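Long-range contacts in branched-chain-amino-acid aminotransferase (Pseudomonas aeruginosa, PDB 6NST), which probably transfers amino groups between leucine, isoleucine or valine and 2-oxoglutarate as a pyridoxal-phosphate-dependent enzyme of branched-chain amino acid biosynthesis: residues V207-E212 and K235-R240; N223-L228 and K286-L291. The protein carries 1 engineered substitution. All blocks are in the same frame, centred on the assembly; numbering follows the deposited sequence.

Contact 1: V207-E212 and K235-R240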
loop_
_atom_site.group_PDB
_atom_site.type_symbol
_atom_site.label_atom_id
_atom_site.label_comp_id
_atom_site.label_asym_id
_atom_site.label_seq_id
_atom_site.Cartn_x
_atom_site.Cartn_y
_atom_site.Cartn_z
ATOM N N VAL A 207 20.693 14.398 19.948
ATOM C CA VAL A 207 20.725 13.042 19.414
ATOM C C VAL A 207 20.513 13.112 17.909
ATOM O O VAL A 207 19.662 13.869 17.426
ATOM C CB VAL A 207 19.665 12.146 20.087
ATOM C CG1 VAL A 207 19.742 10.726 19.545
ATOM C CG2 VAL A 207 19.849 12.156 21.596
ATOM N N ILE A 208 21.292 12.332 17.170
ATOM C CA ILE A 208 21.196 12.295 15.716
ATOM C C ILE A 208 20.197 11.218 15.315
ATOM O O ILE A 208 20.269 10.081 15.793
ATOM C CB ILE A 208 22.570 12.036 15.081
ATOM C CG1 ILE A 208 23.585 13.069 15.568
ATOM C CG2 ILE A 208 22.466 12.060 13.563
ATOM C CD1 ILE A 208 25.007 12.771 15.151
ATOM N N TYR A 209 19.261 11.578 14.445
ATOM C CA TYR A 209 18.321 10.631 13.864
ATOM C C TYR A 209 18.482 10.637 12.352
ATOM O O TYR A 209 18.752 11.681 11.750
ATOM C CB TYR A 209 16.874 10.969 14.243
ATOM C CG TYR A 209 16.611 10.956 15.731
ATOM C CD1 TYR A 209 16.789 12.101 16.497
ATOM C CD2 TYR A 209 16.188 9.797 16.371
ATOM C CE1 TYR A 209 16.552 12.095 17.859
ATOM C CE2 TYR A 209 15.947 9.781 17.734
ATOM C CZ TYR A 209 16.130 10.933 18.472
ATOM O OH TYR A 209 15.894 10.927 19.828
ATOM N N THR A 210 18.328 9.467 11.742
ATOM C CA THR A 210 18.420 9.333 10.299
ATOM C C THR A 210 17.581 8.135 9.887
ATOM O O THR A 210 17.444 7.183 10.665
ATOM C CB THR A 210 19.878 9.163 9.834
ATOM O OG1 THR A 210 19.935 9.155 8.404
ATOM C CG2 THR A 210 20.480 7.867 10.371
ATOM N N PRO A 211 16.978 8.166 8.699
ATOM C CA PRO A 211 16.188 7.013 8.251
ATOM C C PRO A 211 17.050 5.764 8.157
ATOM O O PRO A 211 18.188 5.806 7.683
ATOM C CB PRO A 211 15.671 7.446 6.875
ATOM C CG PRO A 211 15.699 8.940 6.912
ATOM C CD PRO A 211 16.883 9.299 7.761
ATOM N N GLU A 212 16.501 4.653 8.637
ATOM C CA GLU A 212 17.194 3.378 8.538
ATOM C C GLU A 212 17.379 2.992 7.075
ATOM O O GLU A 212 16.597 3.381 6.203
ATOM C CB GLU A 212 16.413 2.296 9.285
ATOM C CG GLU A 212 15.010 2.732 9.684
ATOM C CD GLU A 212 14.219 1.633 10.366
ATOM O OE1 GLU A 212 14.745 1.022 11.321
ATOM O OE2 GLU A 212 13.072 1.379 9.943
ATOM N N LYS A 235 25.225 10.307 20.085
ATOM C CA LYS A 235 24.264 9.219 20.004
ATOM C C LYS A 235 23.502 9.320 18.690
ATOM O O LYS A 235 23.011 10.395 18.327
ATOM C CB LYS A 235 23.299 9.262 21.188
ATOM C CG LYS A 235 22.264 8.148 21.173
ATOM C CD LYS A 235 21.295 8.269 22.337
ATOM C CE LYS A 235 20.251 7.165 22.296
ATOM N NZ LYS A 235 19.272 7.283 23.410
ATOM N N LEU A 236 23.409 8.204 17.970
ATOM C CA LEU A 236 22.770 8.174 16.662
ATOM C C LEU A 236 21.738 7.056 16.636
ATOM O O LEU A 236 22.028 5.928 17.042
ATOM C CB LEU A 236 23.807 7.982 15.550
ATOM C CG LEU A 236 23.372 8.361 14.133
ATOM C CD1 LEU A 236 24.527 8.999 13.379
ATOM C CD2 LEU A 236 22.846 7.145 13.382
ATOM N N VAL A 237 20.537 7.374 16.154
ATOM C CA VAL A 237 19.417 6.443 16.124
ATOM C C VAL A 237 18.918 6.328 14.690
ATOM O O VAL A 237 18.658 7.344 14.033
ATOM C CB VAL A 237 18.279 6.896 17.058
ATOM C CG1 VAL A 237 17.113 5.920 16.996
ATOM C CG2 VAL A 237 18.788 7.047 18.484
ATOM N N GLU A 238 18.790 5.096 14.209
ATOM C CA GLU A 238 18.176 4.808 12.919
ATOM C C GLU A 238 16.742 4.353 13.158
ATOM O O GLU A 238 16.512 3.367 13.866
ATOM C CB GLU A 238 18.957 3.734 12.163
ATOM C CG GLU A 238 20.352 4.158 11.742
ATOM C CD GLU A 238 21.143 3.019 11.133
ATOM O OE1 GLU A 238 21.134 1.911 11.710
ATOM O OE2 GLU A 238 21.768 3.228 10.074
ATOM N N LYS A 239 15.785 5.070 12.573
ATOM C CA LYS A 239 14.379 4.742 12.762
ATOM C C LYS A 239 13.571 5.401 11.654
ATOM O O LYS A 239 14.097 6.169 10.844
ATOM C CB LYS A 239 13.886 5.177 14.147
ATOM C CG LYS A 239 13.791 6.679 14.350
ATOM C CD LYS A 239 13.286 6.992 15.754
ATOM C CE LYS A 239 12.890 8.451 15.898
ATOM N NZ LYS A 239 11.743 8.788 15.017
ATOM N N ARG A 240 12.282 5.078 11.621
ATOM C CA ARG A 240 11.387 5.698 10.657
ATOM C C ARG A 240 11.087 7.127 11.084
ATOM O O ARG A 240 10.723 7.379 12.237
ATOM C CB ARG A 240 10.095 4.894 10.528
ATOM C CG ARG A 240 10.317 3.417 10.265
ATOM C CD ARG A 240 9.006 2.656 10.285
ATOM N NE ARG A 240 8.457 2.474 8.946
ATOM C CZ ARG A 240 7.270 1.930 8.698
ATOM N NH1 ARG A 240 6.505 1.522 9.701
ATOM N NH2 ARG A 240 6.848 1.798 7.449
#
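The Tyr209 ring, on the parallel strand pair of a beta-alpha-beta unit, meets two aliphatic groups of 235-240, both obliquely: Lys239 CE lies 3.6 Å from Tyr209 CD2, and Val237 CB is equally close to that atom, at 3.6 Å. Tyr209 and Val237 are register partners and so leave the same face of the sheet, side by side; with CG anti to the carbonyl carbon (chi1 -60°) the ring comes against Val237 CB. The Glu212 carboxylate and Arg240 guanidinium planes are inclined at 37°, yet they form no salt bridge; Glu212 OE2 instead reaches Arg240 CG at 3.4 Å, while the guanidinium is gripped by Glu189 of its own chain and Glu189 of the second subunit.

The axes of 207-210 and 235-238 approach to 4.6 Å at 23°. Two residues of 207-210 carry the backbone bonds: Ile208 N donates to Lys235 O (2.8 Å) and Ile208 O accepts from Val237 N (2.7 Å), both nearly along the C=O axis. Thr210 repeats the pattern with Val237 O and Lys239 N, the last bond stretching to 3.3 Å between Lys239 N and Thr210 O.

On the sheet face away from Tyr209, Leu236 CD1 packs at 3.7 Å on Ile208 CG2, and helix 220-231 covers both. There Thr210 OG1, anti to its backbone N, is hydrogen-bonded to Ile200 O, and the Thr210 methyl CG2 meets Leu236 CD2 and Glu238 CG.

Contact 2: N223-L228 and K286-L291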
loop_
_atom_site.group_PDB
_atom_site.type_symbol
_atom_site.label_atom_id
_atom_site.label_comp_id
_atom_site.label_asym_id
_atom_site.label_seq_id
_atom_site.Cartn_x
_atom_site.Cartn_y
_atom_site.Cartn_z
ATOM N N ASN A 223 27.588 6.657 5.701
ATOM C CA ASN A 223 28.336 5.697 6.509
ATOM C C ASN A 223 29.515 6.361 7.210
ATOM O O ASN A 223 29.854 5.997 8.342
ATOM C CB ASN A 223 28.816 4.537 5.638
ATOM C CG ASN A 223 29.580 3.491 6.429
ATOM O OD1 ASN A 223 30.782 3.627 6.661
ATOM N ND2 ASN A 223 28.884 2.440 6.846
ATOM N N THR A 224 30.157 7.332 6.554
ATOM C CA THR A 224 31.257 8.045 7.195
ATOM C C THR A 224 30.759 8.891 8.359
ATOM O O THR A 224 31.442 9.008 9.384
ATOM C CB THR A 224 31.990 8.923 6.180
ATOM O OG1 THR A 224 31.106 9.942 5.699
ATOM C CG2 THR A 224 32.477 8.094 5.011
ATOM N N ILE A 225 29.574 9.489 8.221
ATOM C CA ILE A 225 29.038 10.313 9.300
ATOM C C ILE A 225 28.696 9.450 10.510
ATOM O O ILE A 225 28.923 9.854 11.657
ATOM C CB ILE A 225 27.827 11.129 8.805
ATOM C CG1 ILE A 225 28.260 12.538 8.389
ATOM C CG2 ILE A 225 26.758 11.230 9.883
ATOM C CD1 ILE A 225 29.252 12.581 7.253
ATOM N N LEU A 226 28.166 8.244 10.280
ATOM C CA LEU A 226 27.923 7.325 11.390
ATOM C C LEU A 226 29.220 7.005 12.122
ATOM O O LEU A 226 29.241 6.903 13.355
ATOM C CB LEU A 226 27.269 6.032 10.896
ATOM C CG LEU A 226 26.027 6.057 9.994
ATOM C CD1 LEU A 226 25.349 4.692 9.984
ATOM C CD2 LEU A 226 25.046 7.144 10.391
ATOM N N THR A 227 30.315 6.846 11.376
ATOM C CA THR A 227 31.621 6.630 11.990
ATOM C C THR A 227 32.088 7.873 12.736
ATOM O O THR A 227 32.538 7.790 13.885
ATOM C CB THR A 227 32.641 6.235 10.922
ATOM O OG1 THR A 227 32.212 5.035 10.266
ATOM C CG2 THR A 227 34.011 6.012 11.547
ATOM N N LEU A 228 31.985 9.042 12.094
ATOM C CA LEU A 228 32.444 10.276 12.722
ATOM C C LEU A 228 31.581 10.647 13.922
ATOM O O LEU A 228 32.099 11.129 14.937
ATOM C CB LEU A 228 32.457 11.414 11.701
ATOM C CG LEU A 228 33.487 11.331 10.571
ATOM C CD1 LEU A 228 33.324 12.503 9.617
ATOM C CD2 LEU A 228 34.904 11.284 11.126
ATOM N N LYS A 286 32.671 19.955 10.025
ATOM C CA LYS A 286 34.100 20.171 10.222
ATOM C C LYS A 286 34.857 18.850 10.200
ATOM O O LYS A 286 35.895 18.726 9.538
ATOM C CB LYS A 286 34.334 20.905 11.543
ATOM C CG LYS A 286 35.795 21.048 11.939
ATOM C CD LYS A 286 36.493 22.122 11.125
ATOM C CE LYS A 286 37.897 22.380 11.651
ATOM N NZ LYS A 286 37.888 22.705 13.106
ATOM N N ALA A 287 34.344 17.846 10.915
ATOM C CA ALA A 287 35.022 16.557 10.980
ATOM C C ALA A 287 35.095 15.897 9.608
ATOM O O ALA A 287 36.106 15.271 9.268
ATOM C CB ALA A 287 34.314 15.642 11.978
ATOM N N TYR A 288 34.040 16.030 8.802
ATOM C CA TYR A 288 34.058 15.411 7.481
ATOM C C TYR A 288 35.024 16.131 6.546
ATOM O O TYR A 288 35.754 15.487 5.784
ATOM C CB TYR A 288 32.651 15.381 6.884
ATOM C CG TYR A 288 32.604 14.745 5.512
ATOM C CD1 TYR A 288 32.600 13.364 5.367
ATOM C CD2 TYR A 288 32.572 15.525 4.362
ATOM C CE1 TYR A 288 32.564 12.775 4.113
ATOM C CE2 TYR A 288 32.534 14.948 3.106
ATOM C CZ TYR A 288 32.530 13.572 2.988
ATOM O OH TYR A 288 32.492 12.995 1.740
ATOM N N PHE A 289 35.043 17.466 6.587
ATOM C CA PHE A 289 35.964 18.215 5.735
ATOM C C PHE A 289 37.413 17.987 6.149
ATOM O O PHE A 289 38.296 17.872 5.291
ATOM C CB PHE A 289 35.622 19.704 5.769
ATOM C CG PHE A 289 34.548 20.101 4.797
ATOM C CD1 PHE A 289 34.872 20.708 3.596
ATOM C CD2 PHE A 289 33.214 19.865 5.083
ATOM C CE1 PHE A 289 33.886 21.075 2.702
ATOM C CE2 PHE A 289 32.223 20.229 4.195
ATOM C CZ PHE A 289 32.559 20.834 3.005
ATOM N N ASP A 290 37.680 17.924 7.457
ATOM C CA ASP A 290 39.027 17.608 7.920
ATOM C C ASP A 290 39.458 16.220 7.468
ATOM O O ASP A 290 40.638 16.001 7.167
ATOM C CB ASP A 290 39.100 17.707 9.444
ATOM C CG ASP A 290 38.980 19.131 9.944
ATOM O OD1 ASP A 290 39.059 20.064 9.116
ATOM O OD2 ASP A 290 38.805 19.315 11.168
ATOM N N LEU A 291 38.518 15.277 7.408
ATOM C CA LEU A 291 38.857 13.911 7.033
ATOM C C LEU A 291 39.182 13.809 5.546
ATOM O O LEU A 291 40.213 13.244 5.163
ATOM C CB LEU A 291 37.707 12.974 7.399
ATOM C CG LEU A 291 37.914 11.492 7.092
ATOM C CD1 LEU A 291 39.006 10.911 7.977
ATOM C CD2 LEU A 291 36.609 10.731 7.261
#
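Helices 220-231 and 279-292 cross steeply here: the axes of 223-228 and 286-291 make an angle of 110° and approach to 10.4 Å. The contact is small and buried, and no hydrogen bond spans it.

Aliphatic packing centres on Leu228. Its CD1 methyl drives into the second helix and touches backbone as well as side chain, coming within 3.7 Å of Tyr288 CA and also meeting the Ala287 methyl and Tyr288 CB. The short Ala287 side chain is consistent with this closeness, as the CA atoms of Leu228 and Ala287 are just 7.0 Å apart. The other branch, Leu228 CD2, meets Leu291 CD2 tip to tip at 4.3 Å.

Aromatic contacts belong to Tyr288. With CG anti to the backbone N (chi1 -180°), its ring lies along the first helix, with CD1 and CE1 against Thr224 OG1. Leu228 CD1 sits at the ring edge, near its plane. Ile225 CD1 comes in obliquely, 3.9 Å from Tyr288 CD1, the two side chains crossing at about a right angle.

Two hydroxyls of the first helix bond to its own carbonyls. Thr224 OG1 lies 3.6 Å from Tyr288 CE1, a non-bonded approach; its hydrogen bond, with chi1 at 64°, is to Thr221 O. One turn on, Thr227 OG1 donates to Asn223 O at 3.2 Å, and this carbonyl also accepts the Thr227 backbone N.

The Tyr288 side chain lies about 11 Å from that of Lys160, which probably carries pyridoxal phosphate in the working enzyme but is unmodified here. Among the surrounding elements, Phe53 of strand 51-53 touches both Thr224 and Leu291, while Ile225 and Leu226 pack on Phe201 of strand 199-204.

The centres of the two contacts lie 16 Å apart, and helix 220-231 is the element that connects them. Along the chain their segments alternate: 207-212, 223-228, 235-240, then 286-291. Helix 220-231 of contact 2 is thus the crossover between the two parallel strands of contact 1, at the border of the mixed sheet. One side of it presents Leu226 to the strands, with Leu226 CD2 3.6 Å from Leu236 CD1, while Thr224, Ile225 and Leu228 engage helix 279-292. The result is layered: strand pair, crossover helix, then helix 279-292. Arg240, in the loop after strand 235-238, reaches other subunits, whereas no other chain touches contact 2.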